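Local coordinates for anastral spindle 2, SAS 4 (Drosophila melanogaster, PDB 4BY2), which is an engineered fusion of an Ana2 proline-rich motif with the TCP domain of Sas-4, a centriole-assembly protein that probably acts as an adaptor and binds tubulin, at residues A[14-18]-A[114-118]; A[120-124]-A[135-139]. All coordinates share one frame; numbering follows the deposited sequence.

Interaction 1. Residues A[14-18]-A[114-118]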
ATOM      1  N   PRO A  14       2.791  17.699   0.005  1.00 70.13           N
ATOM      2  CA  PRO A  14       2.022  16.455   0.168  1.00 68.82           C
ATOM      3  C   PRO A  14       1.851  15.651  -1.117  1.00 69.48           C
ATOM      4  O   PRO A  14       1.832  16.219  -2.211  1.00 68.76           O
ATOM      5  CB  PRO A  14       0.671  16.930   0.723  1.00 70.70           C
ATOM      6  CG  PRO A  14       0.871  18.366   1.112  1.00 75.40           C
ATOM      7  CD  PRO A  14       1.927  18.879   0.195  1.00 71.23           C
ATOM      8  N   ARG A  15       1.738  14.322  -0.970  1.00 63.97           N
ATOM      9  CA  ARG A  15       1.545  13.372  -2.069  1.00 62.55           C
ATOM     10  C   ARG A  15       0.105  13.445  -2.583  1.00 64.38           C
ATOM     11  O   ARG A  15      -0.795  13.855  -1.844  1.00 63.20           O
ATOM     12  CB  ARG A  15       1.821  11.936  -1.590  1.00 61.35           C
ATOM     13  CG  ARG A  15       3.274  11.610  -1.287  1.00 69.14           C
ATOM     14  CD  ARG A  15       3.362  10.217  -0.695  1.00 76.04           C
ATOM     15  NE  ARG A  15       4.740   9.788  -0.449  1.00 81.01           N
ATOM     16  CZ  ARG A  15       5.077   8.603   0.050  1.00 90.00           C
ATOM     17  NH1 ARG A  15       4.140   7.717   0.367  1.00 71.88           N
ATOM     18  NH2 ARG A  15       6.353   8.295   0.237  1.00 75.69           N
ATOM     19  N   LEU A  16      -0.115  13.021  -3.840  1.00 60.38           N
ATOM     20  CA  LEU A  16      -1.452  12.971  -4.436  1.00 59.90           C
ATOM     21  C   LEU A  16      -2.135  11.679  -3.981  1.00 62.09           C
ATOM     22  O   LEU A  16      -1.577  10.591  -4.164  1.00 61.37           O
ATOM     23  CB  LEU A  16      -1.388  13.060  -5.974  1.00 60.08           C
ATOM     24  CG  LEU A  16      -1.024  14.432  -6.554  1.00 65.02           C
ATOM     25  CD1 LEU A  16      -0.286  14.292  -7.875  1.00 65.08           C
ATOM     26  CD2 LEU A  16      -2.255  15.319  -6.702  1.00 67.65           C
ATOM     27  N   ALA A  17      -3.315  11.813  -3.336  1.00 57.72           N
ATOM     28  CA  ALA A  17      -4.105  10.707  -2.781  1.00 57.05           C
ATOM     29  C   ALA A  17      -4.524   9.664  -3.817  1.00 60.13           C
ATOM     30  O   ALA A  17      -5.114  10.027  -4.837  1.00 59.61           O
ATOM     31  CB  ALA A  17      -5.322  11.236  -2.038  1.00 57.79           C
ATOM     32  N   PRO A  18      -4.220   8.365  -3.580  1.00 56.43           N
ATOM     33  CA  PRO A  18      -4.597   7.335  -4.558  1.00 56.13           C
ATOM     34  C   PRO A  18      -6.073   6.943  -4.517  1.00 58.99           C
ATOM     35  O   PRO A  18      -6.800   7.263  -3.573  1.00 57.83           O
ATOM     36  CB  PRO A  18      -3.688   6.162  -4.189  1.00 57.92           C
ATOM     37  CG  PRO A  18      -3.484   6.310  -2.736  1.00 62.06           C
ATOM     38  CD  PRO A  18      -3.502   7.774  -2.432  1.00 57.60           C
ATOM     39  N   VAL A 114       8.468   3.610   5.439  1.00 50.18           N
ATOM     40  CA  VAL A 114       7.962   4.948   5.154  1.00 49.68           C
ATOM     41  C   VAL A 114       6.432   4.801   5.133  1.00 53.07           C
ATOM     42  O   VAL A 114       5.886   4.138   4.251  1.00 52.70           O
ATOM     43  CB  VAL A 114       8.531   5.563   3.841  1.00 53.58           C
ATOM     44  CG1 VAL A 114       8.004   6.979   3.620  1.00 53.61           C
ATOM     45  CG2 VAL A 114      10.060   5.563   3.837  1.00 53.30           C
ATOM     46  N   LYS A 115       5.758   5.344   6.153  1.00 49.11           N
ATOM     47  CA  LYS A 115       4.299   5.297   6.271  1.00 48.55           C
ATOM     48  C   LYS A 115       3.721   6.664   5.920  1.00 51.15           C
ATOM     49  O   LYS A 115       4.269   7.679   6.341  1.00 50.80           O
ATOM     50  CB  LYS A 115       3.864   4.879   7.687  1.00 50.94           C
ATOM     51  CG  LYS A 115       4.094   3.409   7.998  1.00 64.88           C
ATOM     52  CD  LYS A 115       3.442   3.004   9.312  1.00 75.43           C
ATOM     53  CE  LYS A 115       3.563   1.523   9.576  1.00 85.91           C
ATOM     54  NZ  LYS A 115       3.015   1.154  10.907  1.00 94.28           N
ATOM     55  N   TYR A 116       2.632   6.696   5.138  1.00 46.71           N
ATOM     56  CA  TYR A 116       1.988   7.946   4.741  1.00 45.81           C
ATOM     57  C   TYR A 116       0.488   7.890   4.968  1.00 47.94           C
ATOM     58  O   TYR A 116      -0.167   6.971   4.487  1.00 47.80           O
ATOM     59  CB  TYR A 116       2.309   8.314   3.279  1.00 47.10           C
ATOM     60  CG  TYR A 116       2.032   9.768   2.945  1.00 49.37           C
ATOM     61  CD1 TYR A 116       0.744  10.203   2.643  1.00 50.06           C
ATOM     62  CD2 TYR A 116       3.056  10.710   2.941  1.00 51.32           C
ATOM     63  CE1 TYR A 116       0.480  11.539   2.358  1.00 50.83           C
ATOM     64  CE2 TYR A 116       2.806  12.048   2.635  1.00 51.83           C
ATOM     65  CZ  TYR A 116       1.516  12.457   2.343  1.00 57.87           C
ATOM     66  OH  TYR A 116       1.252  13.774   2.045  1.00 58.21           O
ATOM     67  N   TYR A 117      -0.059   8.889   5.678  1.00 43.24           N
ATOM     68  CA  TYR A 117      -1.489   8.975   5.940  1.00 42.55           C
ATOM     69  C   TYR A 117      -2.124  10.096   5.121  1.00 45.90           C
ATOM     70  O   TYR A 117      -1.800  11.262   5.322  1.00 45.33           O
ATOM     71  CB  TYR A 117      -1.776   9.141   7.446  1.00 43.52           C
ATOM     72  CG  TYR A 117      -3.250   9.224   7.791  1.00 45.11           C
ATOM     73  CD1 TYR A 117      -4.079   8.111   7.672  1.00 47.09           C
ATOM     74  CD2 TYR A 117      -3.815  10.410   8.249  1.00 45.74           C
ATOM     75  CE1 TYR A 117      -5.433   8.178   7.993  1.00 47.84           C
ATOM     76  CE2 TYR A 117      -5.166  10.487   8.585  1.00 46.54           C
ATOM     77  CZ  TYR A 117      -5.975   9.370   8.445  1.00 54.11           C
ATOM     78  OH  TYR A 117      -7.306   9.433   8.771  1.00 55.12           O
ATOM     79  N   TYR A 118      -3.011   9.731   4.177  1.00 42.25           N
ATOM     80  CA  TYR A 118      -3.757  10.676   3.343  1.00 41.45           C
ATOM     81  C   TYR A 118      -4.998  11.007   4.167  1.00 46.93           C
ATOM     82  O   TYR A 118      -5.935  10.207   4.237  1.00 45.92           O
ATOM     83  CB  TYR A 118      -4.122  10.061   1.977  1.00 41.29           C
ATOM     84  CG  TYR A 118      -2.940   9.524   1.199  1.00 41.72           C
ATOM     85  CD1 TYR A 118      -2.525   8.203   1.346  1.00 42.17           C
ATOM     86  CD2 TYR A 118      -2.245  10.329   0.300  1.00 43.32           C
ATOM     87  CE1 TYR A 118      -1.436   7.702   0.635  1.00 42.83           C
ATOM     88  CE2 TYR A 118      -1.163   9.835  -0.428  1.00 43.51           C
ATOM     89  CZ  TYR A 118      -0.756   8.521  -0.250  1.00 48.60           C
ATOM     90  OH  TYR A 118       0.310   8.018  -0.955  1.00 47.76           O
TER
HETATM   91  O   HOH W   1       5.290   5.248   1.853  1.00 38.95           O
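Tyr-116 OH is gripped from two directions: the backbone N of Arg-15 donates to it at 3.1 Å, with an N-H...O angle of 156°, and Asp-103 OD2 forms a second hydrogen bond with it. In this engineered fusion the pair illustrates how a proline-rich segment, 14-18 of the Ana2 part, lies across a strand of the antiparallel sheet in the Sas-4 TCP domain. The segment is neither helix nor strand, and it docks on the tyrosines that strand 113-118 turns toward it. Arg-15, extended from CG to NE, runs back along the Tyr-116 side chain. Its CD sits over the ring face, a CH-pi contact 3.8 Å from the centroid, and its guanidinium, nearly parallel to the ring (planes 13° apart), lies over the CD2 side, with NH1 near Tyr-116 CB. A phenylalanine in place of Tyr-116 could still lie under this aliphatic chain, but Arg-15 N and the Asp-103 carboxylate would probably each lose their shared hydroxyl partner. Tyr-118 is sandwiched: Tyr-116 CD1 lies over one face and Pro-18 CD over the opposite one, the latter a CH-pi contact 3.6 Å from the centroid. Ala-17 adds its CB beside Tyr-118 CD2 at 4.0 Å. At the other end of the contact, a water accepts from Arg-15 NH1 at 3.1 Å and donates to Val-114 O at 2.7 Å.

Interaction 2. Residues A[120-124]-A[135-139]; sequences ETNTW and LEFPN
Trp-124 and Glu-136 form an antiparallel hydrogen-bonded pair, Trp-124 N donating to Glu-136 O at 3.1 Å and Glu-136 N to Trp-124 O at 2.8 Å, before the two chains draw apart toward Asn-122 and Pro-138. In that widening a water donates to both Asn-122 O and Glu-136 O, so the glutamate carbonyl accepts from water as well as from backbone. Thr-123 chi1 of -49° sets OG1 anti to the carbonyl carbon and leaves CG2 opposite the backbone N, over the face of the Phe-137 ring in a CH-pi contact, 4.1 Å from the centroid. The same rotation lets OG1 donate to Thr-121 O at 3.0 Å, from above the carbonyl plane. Within the Sas-4 TCP domain, strand 123-128 forms a hairpin with strand 133-136, and its start makes a G1 beta bulge against the preceding strand 113-118, where Asn-122, with positive phi (52°), and Thr-123 both face Tyr-118. Asn-122 OD1 is hydrogen-bonded to Tyr-117 OH. On the face shared by Trp-124 and Glu-136, the glutamate chain bends at chi2 and its OE1 lies 3.6 Å from Trp-124 CB. Pro-138 lays its CG against the loop, 3.4 Å from Asn-122 O and beside Asn-122 CB.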
ATOM      1  N   GLU A 120      -7.441  13.388   4.011  1.00 50.46           N
ATOM      2  CA  GLU A 120      -8.698  13.657   3.311  1.00 50.67           C
ATOM      3  C   GLU A 120      -9.459  12.378   2.951  1.00 54.29           C
ATOM      4  O   GLU A 120     -10.683  12.330   3.107  1.00 54.02           O
ATOM      5  CB  GLU A 120      -8.431  14.507   2.058  1.00 52.32           C
ATOM      6  CG  GLU A 120      -9.612  15.357   1.615  1.00 66.13           C
ATOM      7  CD  GLU A 120      -9.281  16.443   0.609  1.00 91.25           C
ATOM      8  OE1 GLU A 120      -8.773  16.112  -0.487  1.00 89.13           O
ATOM      9  OE2 GLU A 120      -9.553  17.629   0.908  1.00 86.12           O
ATOM     10  N   THR A 121      -8.726  11.344   2.494  1.00 50.11           N
ATOM     11  CA  THR A 121      -9.278  10.064   2.054  1.00 49.41           C
ATOM     12  C   THR A 121      -9.154   8.921   3.091  1.00 52.46           C
ATOM     13  O   THR A 121      -9.567   7.799   2.786  1.00 52.53           O
ATOM     14  CB  THR A 121      -8.673   9.672   0.695  1.00 57.61           C
ATOM     15  OG1 THR A 121      -7.260   9.873   0.726  1.00 57.78           O
ATOM     16  CG2 THR A 121      -9.277  10.453  -0.464  1.00 56.09           C
ATOM     17  N   ASN A 122      -8.615   9.203   4.311  1.00 47.70           N
ATOM     18  CA  ASN A 122      -8.437   8.239   5.417  1.00 46.61           C
ATOM     19  C   ASN A 122      -7.695   6.956   4.964  1.00 48.65           C
ATOM     20  O   ASN A 122      -8.056   5.839   5.344  1.00 47.84           O
ATOM     21  CB  ASN A 122      -9.798   7.938   6.095  1.00 46.82           C
ATOM     22  CG  ASN A 122      -9.733   7.198   7.415  1.00 64.93           C
ATOM     23  OD1 ASN A 122      -8.712   7.180   8.113  1.00 59.69           O
ATOM     24  ND2 ASN A 122     -10.838   6.575   7.792  1.00 54.32           N
ATOM     25  N   THR A 123      -6.647   7.141   4.144  1.00 44.38           N
ATOM     26  CA  THR A 123      -5.861   6.060   3.547  1.00 43.90           C
ATOM     27  C   THR A 123      -4.427   6.035   4.068  1.00 47.74           C
ATOM     28  O   THR A 123      -3.821   7.086   4.271  1.00 47.82           O
ATOM     29  CB  THR A 123      -5.924   6.181   2.006  1.00 50.62           C
ATOM     30  OG1 THR A 123      -7.286   6.339   1.598  1.00 48.97           O
ATOM     31  CG2 THR A 123      -5.301   4.989   1.271  1.00 48.57           C
ATOM     32  N   TRP A 124      -3.881   4.825   4.250  1.00 43.65           N
ATOM     33  CA  TRP A 124      -2.511   4.586   4.686  1.00 43.08           C
ATOM     34  C   TRP A 124      -1.687   3.973   3.549  1.00 46.90           C
ATOM     35  O   TRP A 124      -2.197   3.131   2.809  1.00 46.22           O
ATOM     36  CB  TRP A 124      -2.503   3.639   5.892  1.00 41.83           C
ATOM     37  CG  TRP A 124      -2.768   4.311   7.203  1.00 42.67           C
ATOM     38  CD1 TRP A 124      -3.940   4.317   7.903  1.00 45.52           C
ATOM     39  CD2 TRP A 124      -1.834   5.074   7.974  1.00 42.43           C
ATOM     40  NE1 TRP A 124      -3.791   5.036   9.066  1.00 44.87           N
ATOM     41  CE2 TRP A 124      -2.505   5.505   9.141  1.00 46.24           C
ATOM     42  CE3 TRP A 124      -0.489   5.441   7.792  1.00 43.71           C
ATOM     43  CZ2 TRP A 124      -1.882   6.297  10.113  1.00 45.63           C
ATOM     44  CZ3 TRP A 124       0.130   6.215   8.761  1.00 45.29           C
ATOM     45  CH2 TRP A 124      -0.565   6.639   9.904  1.00 45.89           C
ATOM     46  N   LEU A 135      -1.158  -0.415   0.432  1.00 45.64           N
ATOM     47  CA  LEU A 135      -2.204   0.602   0.517  1.00 45.32           C
ATOM     48  C   LEU A 135      -3.349   0.081   1.379  1.00 49.92           C
ATOM     49  O   LEU A 135      -3.789  -1.044   1.172  1.00 50.45           O
ATOM     50  CB  LEU A 135      -2.724   0.956  -0.877  1.00 45.27           C
ATOM     51  CG  LEU A 135      -1.974   2.049  -1.615  1.00 50.23           C
ATOM     52  CD1 LEU A 135      -2.351   2.057  -3.087  1.00 50.49           C
ATOM     53  CD2 LEU A 135      -2.246   3.416  -0.992  1.00 52.82           C
ATOM     54  N   GLU A 136      -3.818   0.878   2.349  1.00 46.41           N
ATOM     55  CA  GLU A 136      -4.906   0.483   3.249  1.00 46.46           C
ATOM     56  C   GLU A 136      -6.052   1.490   3.154  1.00 49.97           C
ATOM     57  O   GLU A 136      -5.916   2.627   3.612  1.00 49.88           O
ATOM     58  CB  GLU A 136      -4.408   0.341   4.705  1.00 48.03           C
ATOM     59  CG  GLU A 136      -3.371  -0.751   4.917  1.00 60.48           C
ATOM     60  CD  GLU A 136      -2.167  -0.338   5.743  1.00 83.52           C
ATOM     61  OE1 GLU A 136      -1.265   0.335   5.191  1.00 74.27           O
ATOM     62  OE2 GLU A 136      -2.116  -0.707   6.938  1.00 80.25           O
ATOM     63  N   PHE A 137      -7.170   1.069   2.545  1.00 45.60           N
ATOM     64  CA  PHE A 137      -8.365   1.892   2.348  1.00 45.04           C
ATOM     65  C   PHE A 137      -9.364   1.764   3.516  1.00 50.16           C
ATOM     66  O   PHE A 137      -9.346   0.733   4.193  1.00 50.19           O
ATOM     67  CB  PHE A 137      -9.005   1.588   0.980  1.00 46.33           C
ATOM     68  CG  PHE A 137      -8.132   2.008  -0.182  1.00 47.04           C
ATOM     69  CD1 PHE A 137      -8.111   3.330  -0.615  1.00 49.62           C
ATOM     70  CD2 PHE A 137      -7.306   1.090  -0.820  1.00 48.59           C
ATOM     71  CE1 PHE A 137      -7.283   3.723  -1.674  1.00 50.27           C
ATOM     72  CE2 PHE A 137      -6.482   1.484  -1.881  1.00 51.27           C
ATOM     73  CZ  PHE A 137      -6.472   2.799  -2.295  1.00 49.27           C
ATOM     74  N   PRO A 138     -10.222   2.787   3.791  1.00 47.31           N
ATOM     75  CA  PRO A 138     -11.139   2.702   4.953  1.00 47.27           C
ATOM     76  C   PRO A 138     -12.124   1.529   4.995  1.00 51.72           C
ATOM     77  O   PRO A 138     -12.587   1.185   6.083  1.00 52.39           O
ATOM     78  CB  PRO A 138     -11.896   4.034   4.912  1.00 48.91           C
ATOM     79  CG  PRO A 138     -11.047   4.940   4.121  1.00 53.08           C
ATOM     80  CD  PRO A 138     -10.344   4.096   3.116  1.00 48.66           C
ATOM     81  N   ASN A 139     -12.451   0.926   3.838  1.00 47.70           N
ATOM     82  CA  ASN A 139     -13.380  -0.206   3.725  1.00 47.25           C
ATOM     83  C   ASN A 139     -12.738  -1.571   3.999  1.00 51.52           C
ATOM     84  O   ASN A 139     -13.424  -2.593   3.947  1.00 51.36           O
ATOM     85  CB  ASN A 139     -14.072  -0.197   2.354  1.00 46.18           C
ATOM     86  CG  ASN A 139     -13.158  -0.360   1.156  1.00 61.34           C
ATOM     87  OD1 ASN A 139     -11.930  -0.212   1.228  1.00 47.22           O
ATOM     88  ND2 ASN A 139     -13.750  -0.649   0.009  1.00 56.33           N
TER
HETATM   89  O   HOH W   2      -7.040   3.206   6.165  1.00 44.54           O

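The two contacts meet at neighbouring strands, 113-118 and 123-128, their centres about 9 Å apart. Tyr-118 N and Thr-123 O probably form a hydrogen bond between them, and on the strand face opposite Tyr-116 and Tyr-118, the ring of Tyr-117 packs against Trp-124. Both are partly buried, each combining buried residues with exposed ones, but their chemistry differs. Interaction 2 lies wholly in the Sas-4 part and is built on paired main chains, whereas interaction 1 joins the two fused parts through tyrosine rings and one hydroxyl; a water bridges in each. The Ana2 segment also reaches interaction 2: Ala-17 touches Thr-121, Pro-18 touches Leu-135, and the later Pro-20 meets Phe-137.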